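Local structure of putative uncharacterized protein Ta1305 (Thermoplasma acidophilum, 4RKS) at residues K244-H258 / I283-G295. The protein catalyses the ATP-dependent phosphorylation of (R)-mevalonate to mevalonate 3-phosphate, a step of an alternative mevalonate pathway found in extreme acidophiles. Numbering follows the deposited sequence.
Sequences KGIFDLAQEDTEEYH and IRKDYWNAYIVTG. With MEV ((R)-mevalonate), chain C.
In the C-terminal domain of this GHMP kinase, helix 243-262 packs on strand 289-292, and His258 meets Val293 beside the mevalonate pocket. The segment axes run at 41° and approach to 6.8 Å. At the far end from the pocket, Lys244 lies over one face of the Trp288 indole. Its CD stands 3.8 Å from the centroid of the five-membered ring, a CH-pi contact. Lys244 NZ continues to a salt bridge with Glu304. The edge of the indole meets Asp248 and Phe247. Trp288 NE1 donates to Asp248 OD1 at 3.0 Å, on the syn side of the carboxylate, and Phe247 CB abuts Trp288 CH2. With CG anti to its backbone N, Trp288 reaches across to these residues. A leucine in its place would probably leave Asp248 OD1 without its indole donor and the aliphatic chain of Lys244 without a flat surface to lie on.

Further along, Gln251 puts CG opposite the backbone N (chi1 174°) and runs on extended, which carries its amide to the strand. Gln251 OE1 takes the backbone N-H of Tyr291 at 2.9 Å in a fairly straight bond. The two side chains cross at about a right angle, with the amide plane turned 35° from the ring plane. Nearby, Ala250 CB touches Ile292 CD1 at 3.7 Å. Thr254 OG1 donates to Ala250 O and weakly accepts from Val293 N, while Thr254 CG2 rests against the backbone N of Val293.

Strand 298-304 pairs with strand 289-292 through Ala290 and Ile292. Tyr257, Thr294 and Gly295 line the mevalonate site, and Tyr257 OH lies 3.6 Å from C6 of mevalonate. The imidazole of His258 carries Tyr257 CD2 over one face. At its edge, His258 NE2 donates to Val293 O at 2.8 Å; Val293 O lies in the imidazole plane, while NE2 stands above the plane of that carbonyl.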
loop_
_atom_site.group_PDB
_atom_site.type_symbol
_atom_site.label_atom_id
_atom_site.label_comp_id
_atom_site.label_asym_id
_atom_site.label_seq_id
_atom_site.Cartn_x
_atom_site.Cartn_y
_atom_site.Cartn_z
ATOM N N LYS A 244 -1.786 19.993 2.002
ATOM C CA LYS A 244 -2.224 20.322 0.649
ATOM C C LYS A 244 -1.087 20.225 -0.367
ATOM O O LYS A 244 -1.285 19.739 -1.480
ATOM C CB LYS A 244 -2.853 21.715 0.605
ATOM C CG LYS A 244 -4.267 21.756 1.178
ATOM C CD LYS A 244 -4.913 23.120 0.923
ATOM C CE LYS A 244 -6.341 23.165 1.416
ATOM N NZ LYS A 244 -6.404 23.078 2.897
ATOM N N GLY A 245 0.108 20.652 0.018
ATOM C CA GLY A 245 1.246 20.588 -0.883
ATOM C C GLY A 245 1.592 19.150 -1.221
ATOM O O GLY A 245 1.887 18.809 -2.366
ATOM N N ILE A 246 1.542 18.295 -0.213
ATOM C CA ILE A 246 1.850 16.890 -0.407
ATOM C C ILE A 246 0.859 16.270 -1.393
ATOM O O ILE A 246 1.266 15.562 -2.316
ATOM C CB ILE A 246 1.858 16.142 0.956
ATOM C CG1 ILE A 246 3.117 16.533 1.745
ATOM C CG2 ILE A 246 1.846 14.633 0.771
ATOM C CD1 ILE A 246 3.034 16.195 3.251
ATOM N N PHE A 247 -0.430 16.570 -1.240
ATOM C CA PHE A 247 -1.428 15.939 -2.107
ATOM C C PHE A 247 -1.441 16.565 -3.498
ATOM O O PHE A 247 -1.572 15.844 -4.492
ATOM C CB PHE A 247 -2.820 16.001 -1.493
ATOM C CG PHE A 247 -3.074 14.934 -0.450
ATOM C CD1 PHE A 247 -3.027 13.594 -0.791
ATOM C CD2 PHE A 247 -3.387 15.278 0.862
ATOM C CE1 PHE A 247 -3.271 12.612 0.156
ATOM C CE2 PHE A 247 -3.635 14.286 1.823
ATOM C CZ PHE A 247 -3.576 12.960 1.460
ATOM N N ASP A 248 -1.277 17.885 -3.576
ATOM C CA ASP A 248 -1.052 18.547 -4.868
ATOM C C ASP A 248 0.068 17.871 -5.658
ATOM O O ASP A 248 -0.058 17.640 -6.858
ATOM C CB ASP A 248 -0.683 20.018 -4.690
ATOM C CG ASP A 248 -1.846 20.878 -4.247
ATOM O OD1 ASP A 248 -3.007 20.416 -4.275
ATOM O OD2 ASP A 248 -1.583 22.041 -3.873
ATOM N N LEU A 249 1.178 17.575 -4.980
ATOM C CA LEU A 249 2.316 16.930 -5.628
ATOM C C LEU A 249 1.991 15.484 -6.035
ATOM O O LEU A 249 2.403 15.036 -7.104
ATOM C CB LEU A 249 3.539 16.970 -4.711
ATOM C CG LEU A 249 4.890 16.436 -5.201
ATOM C CD1 LEU A 249 6.012 17.081 -4.432
ATOM C CD2 LEU A 249 4.982 14.930 -4.990
ATOM N N ALA A 250 1.265 14.769 -5.183
ATOM C CA ALA A 250 0.816 13.422 -5.494
ATOM C C ALA A 250 0.008 13.401 -6.793
ATOM O O ALA A 250 0.145 12.474 -7.585
ATOM C CB ALA A 250 -0.007 12.859 -4.360
ATOM N N GLN A 251 -0.823 14.419 -7.009
ATOM C CA GLN A 251 -1.597 14.511 -8.247
ATOM C C GLN A 251 -0.682 14.757 -9.451
ATOM O O GLN A 251 -0.890 14.179 -10.513
ATOM C CB GLN A 251 -2.663 15.619 -8.163
ATOM C CG GLN A 251 -3.393 15.839 -9.492
ATOM C CD GLN A 251 -4.595 16.767 -9.378
ATOM O OE1 GLN A 251 -5.399 16.662 -8.451
ATOM N NE2 GLN A 251 -4.728 17.669 -10.340
ATOM N N GLU A 252 0.331 15.602 -9.286
ATOM C CA GLU A 252 1.295 15.838 -10.366
ATOM C C GLU A 252 2.107 14.580 -10.658
ATOM O O GLU A 252 2.358 14.256 -11.815
ATOM C CB GLU A 252 2.231 16.995 -10.027
ATOM C CG GLU A 252 1.513 18.320 -9.872
ATOM C CD GLU A 252 2.465 19.490 -9.717
ATOM O OE1 GLU A 252 3.360 19.646 -10.577
ATOM O OE2 GLU A 252 2.318 20.253 -8.734
ATOM N N ASP A 253 2.508 13.874 -9.602
ATOM C CA ASP A 253 3.191 12.592 -9.755
ATOM C C ASP A 253 2.308 11.584 -10.480
ATOM O O ASP A 253 2.770 10.873 -11.366
ATOM C CB ASP A 253 3.608 12.026 -8.397
ATOM C CG ASP A 253 4.670 10.937 -8.523
ATOM O OD1 ASP A 253 5.853 11.300 -8.701
ATOM O OD2 ASP A 253 4.324 9.732 -8.451
ATOM N N THR A 254 1.035 11.533 -10.093
ATOM C CA THR A 254 0.049 10.649 -10.716
ATOM C C THR A 254 -0.030 10.902 -12.226
ATOM O O THR A 254 -0.054 9.964 -13.022
ATOM C CB THR A 254 -1.359 10.832 -10.083
ATOM O OG1 THR A 254 -1.384 10.243 -8.778
ATOM C CG2 THR A 254 -2.435 10.183 -10.927
ATOM N N GLU A 255 -0.058 12.167 -12.618
ATOM C CA GLU A 255 -0.196 12.512 -14.032
ATOM C C GLU A 255 1.057 12.146 -14.855
ATOM O O GLU A 255 0.949 11.630 -15.968
ATOM C CB GLU A 255 -0.549 14.003 -14.161
ATOM C CG GLU A 255 -1.934 14.300 -13.538
ATOM C CD GLU A 255 -2.300 15.784 -13.439
ATOM O OE1 GLU A 255 -1.396 16.644 -13.356
ATOM O OE2 GLU A 255 -3.514 16.086 -13.421
ATOM N N GLU A 256 2.237 12.412 -14.311
ATOM C CA GLU A 256 3.493 11.985 -14.944
ATOM C C GLU A 256 3.577 10.460 -15.094
ATOM O O GLU A 256 3.923 9.935 -16.152
ATOM C CB GLU A 256 4.680 12.485 -14.126
ATOM C CG GLU A 256 6.024 11.917 -14.561
ATOM C CD GLU A 256 7.163 12.397 -13.682
ATOM O OE1 GLU A 256 6.990 13.416 -12.980
ATOM O OE2 GLU A 256 8.230 11.757 -13.689
ATOM N N TYR A 257 3.267 9.757 -14.011
ATOM C CA TYR A 257 3.313 8.301 -13.978
ATOM C C TYR A 257 2.399 7.685 -15.024
ATOM O O TYR A 257 2.801 6.788 -15.769
ATOM C CB TYR A 257 2.926 7.838 -12.576
ATOM C CG TYR A 257 2.964 6.363 -12.267
ATOM C CD1 TYR A 257 4.174 5.698 -12.052
ATOM C CD2 TYR A 257 1.790 5.657 -12.093
ATOM C CE1 TYR A 257 4.201 4.365 -11.709
ATOM C CE2 TYR A 257 1.804 4.323 -11.750
ATOM C CZ TYR A 257 3.006 3.681 -11.559
ATOM O OH TYR A 257 2.988 2.356 -11.211
ATOM N N HIS A 258 1.170 8.171 -15.114
ATOM C CA HIS A 258 0.244 7.538 -16.044
ATOM C C HIS A 258 0.435 8.003 -17.488
ATOM O O HIS A 258 0.001 7.327 -18.421
ATOM C CB HIS A 258 -1.181 7.735 -15.550
ATOM C CG HIS A 258 -1.494 6.880 -14.362
ATOM N ND1 HIS A 258 -1.609 5.512 -14.451
ATOM C CD2 HIS A 258 -1.656 7.187 -13.052
ATOM C CE1 HIS A 258 -1.858 5.013 -13.254
ATOM N NE2 HIS A 258 -1.894 6.007 -12.386
ATOM N N ILE A 283 -14.678 21.759 -9.795
ATOM C CA ILE A 283 -14.992 22.116 -8.416
ATOM C C ILE A 283 -13.767 22.536 -7.618
ATOM O O ILE A 283 -13.909 23.082 -6.520
ATOM C CB ILE A 283 -15.697 20.969 -7.681
ATOM C CG1 ILE A 283 -14.918 19.665 -7.821
ATOM C CG2 ILE A 283 -17.083 20.780 -8.243
ATOM C CD1 ILE A 283 -15.619 18.476 -7.171
ATOM N N ARG A 284 -12.574 22.302 -8.169
ATOM C CA ARG A 284 -11.336 22.702 -7.494
ATOM C C ARG A 284 -11.298 24.217 -7.326
ATOM O O ARG A 284 -10.691 24.738 -6.391
ATOM C CB ARG A 284 -10.097 22.211 -8.259
ATOM C CG ARG A 284 -8.769 22.439 -7.525
ATOM C CD ARG A 284 -7.659 21.534 -8.050
ATOM N NE ARG A 284 -8.046 20.125 -8.023
ATOM C CZ ARG A 284 -8.033 19.320 -9.081
ATOM N NH1 ARG A 284 -7.629 19.775 -10.266
ATOM N NH2 ARG A 284 -8.414 18.054 -8.954
ATOM N N LYS A 285 -11.963 24.920 -8.233
ATOM C CA LYS A 285 -12.031 26.376 -8.167
ATOM C C LYS A 285 -12.948 26.826 -7.029
ATOM O O LYS A 285 -12.846 27.952 -6.547
ATOM C CB LYS A 285 -12.506 26.939 -9.503
ATOM C CG LYS A 285 -11.570 26.628 -10.665
ATOM C CD LYS A 285 -12.157 27.109 -11.985
ATOM C CE LYS A 285 -13.559 26.544 -12.203
ATOM N NZ LYS A 285 -14.141 26.938 -13.520
ATOM N N ASP A 286 -13.820 25.919 -6.595
ATOM C CA ASP A 286 -14.787 26.184 -5.533
ATOM C C ASP A 286 -14.224 25.808 -4.149
ATOM O O ASP A 286 -14.224 26.624 -3.221
ATOM C CB ASP A 286 -16.092 25.425 -5.835
ATOM C CG ASP A 286 -17.177 25.648 -4.787
ATOM O OD1 ASP A 286 -17.067 26.593 -3.988
ATOM O OD2 ASP A 286 -18.149 24.868 -4.772
ATOM N N TYR A 287 -13.751 24.571 -4.008
ATOM C CA TYR A 287 -13.043 24.177 -2.801
ATOM C C TYR A 287 -11.888 23.244 -3.155
ATOM O O TYR A 287 -11.896 22.614 -4.206
ATOM C CB TYR A 287 -13.992 23.529 -1.791
ATOM C CG TYR A 287 -14.732 22.281 -2.245
ATOM C CD1 TYR A 287 -15.947 22.374 -2.922
ATOM C CD2 TYR A 287 -14.237 21.007 -1.955
ATOM C CE1 TYR A 287 -16.635 21.233 -3.317
ATOM C CE2 TYR A 287 -14.915 19.866 -2.345
ATOM C CZ TYR A 287 -16.112 19.983 -3.029
ATOM O OH TYR A 287 -16.785 18.842 -3.414
ATOM N N TRP A 288 -10.885 23.173 -2.286
ATOM C CA TRP A 288 -9.677 22.416 -2.599
ATOM C C TRP A 288 -9.929 20.916 -2.731
ATOM O O TRP A 288 -10.653 20.306 -1.934
ATOM C CB TRP A 288 -8.602 22.650 -1.541
ATOM C CG TRP A 288 -7.329 21.880 -1.811
ATOM C CD1 TRP A 288 -6.283 22.265 -2.611
ATOM C CD2 TRP A 288 -6.979 20.590 -1.289
ATOM N NE1 TRP A 288 -5.299 21.287 -2.613
ATOM C CE2 TRP A 288 -5.706 20.254 -1.811
ATOM C CE3 TRP A 288 -7.618 19.685 -0.431
ATOM C CZ2 TRP A 288 -5.062 19.060 -1.488
ATOM C CZ3 TRP A 288 -6.978 18.497 -0.121
ATOM C CH2 TRP A 288 -5.715 18.192 -0.655
ATOM N N ASN A 289 -9.332 20.331 -3.753
ATOM C CA ASN A 289 -9.160 18.888 -3.806
ATOM C C ASN A 289 -7.912 18.575 -4.604
ATOM O O ASN A 289 -7.368 19.448 -5.286
ATOM C CB ASN A 289 -10.370 18.188 -4.421
ATOM C CG ASN A 289 -10.444 18.357 -5.927
ATOM O OD1 ASN A 289 -9.690 17.732 -6.681
ATOM N ND2 ASN A 289 -11.358 19.209 -6.375
ATOM N N ALA A 290 -7.474 17.324 -4.502
ATOM C CA ALA A 290 -6.404 16.766 -5.328
ATOM C C ALA A 290 -6.677 15.279 -5.457
ATOM O O ALA A 290 -7.167 14.661 -4.502
ATOM C CB ALA A 290 -5.038 17.016 -4.707
ATOM N N TYR A 291 -6.370 14.691 -6.612
ATOM C CA TYR A 291 -6.651 13.267 -6.801
ATOM C C TYR A 291 -5.393 12.440 -7.063
ATOM O O TYR A 291 -4.382 12.964 -7.502
ATOM C CB TYR A 291 -7.634 13.054 -7.958
ATOM C CG TYR A 291 -6.983 13.156 -9.313
ATOM C CD1 TYR A 291 -6.875 14.383 -9.957
ATOM C CD2 TYR A 291 -6.479 12.032 -9.953
ATOM C CE1 TYR A 291 -6.276 14.486 -11.188
ATOM C CE2 TYR A 291 -5.877 12.127 -11.185
ATOM C CZ TYR A 291 -5.775 13.353 -11.797
ATOM O OH TYR A 291 -5.180 13.449 -13.028
ATOM N N ILE A 292 -5.503 11.136 -6.810
ATOM C CA ILE A 292 -4.456 10.143 -7.068
ATOM C C ILE A 292 -5.063 8.946 -7.814
ATOM O O ILE A 292 -6.183 8.541 -7.515
ATOM C CB ILE A 292 -3.807 9.647 -5.749
ATOM C CG1 ILE A 292 -3.065 10.781 -5.039
ATOM C CG2 ILE A 292 -2.860 8.446 -5.991
ATOM C CD1 ILE A 292 -2.705 10.451 -3.605
ATOM N N VAL A 293 -4.334 8.391 -8.784
ATOM C CA VAL A 293 -4.685 7.100 -9.378
ATOM C C VAL A 293 -3.464 6.192 -9.274
ATOM O O VAL A 293 -2.389 6.576 -9.723
ATOM C CB VAL A 293 -5.106 7.233 -10.867
ATOM C CG1 VAL A 293 -5.429 5.869 -11.465
ATOM C CG2 VAL A 293 -6.282 8.215 -11.022
ATOM N N THR A 294 -3.607 5.008 -8.682
ATOM C CA THR A 294 -2.460 4.099 -8.578
ATOM C C THR A 294 -2.519 3.069 -9.712
ATOM O O THR A 294 -2.415 3.440 -10.868
ATOM C CB THR A 294 -2.393 3.403 -7.183
ATOM O OG1 THR A 294 -3.586 2.635 -6.946
ATOM C CG2 THR A 294 -2.261 4.450 -6.083
ATOM N N GLY A 295 -2.697 1.789 -9.403
ATOM C CA GLY A 295 -2.704 0.774 -10.450
ATOM C C GLY A 295 -4.087 0.241 -10.794
ATOM O O GLY A 295 -4.302 -0.296 -11.870
HETATM C C8 MEV C . 2.901 -0.479 -6.044
HETATM O O8 MEV C . 3.626 -1.693 -6.011
HETATM C C2 MEV C . 2.386 -0.281 -7.453
HETATM C C3 MEV C . 1.306 0.768 -7.659
HETATM O O7 MEV C . 0.246 0.644 -6.746
HETATM C C4 MEV C . 1.879 2.171 -7.545
HETATM C C5 MEV C . 1.977 2.672 -6.116
HETATM O O3 MEV C . 1.008 2.558 -5.306
HETATM O O4 MEV C . 3.050 3.189 -5.725
HETATM C C6 MEV C . 0.761 0.558 -9.055
HETATM O O HOH W 1 -5.367 20.732 -5.803
#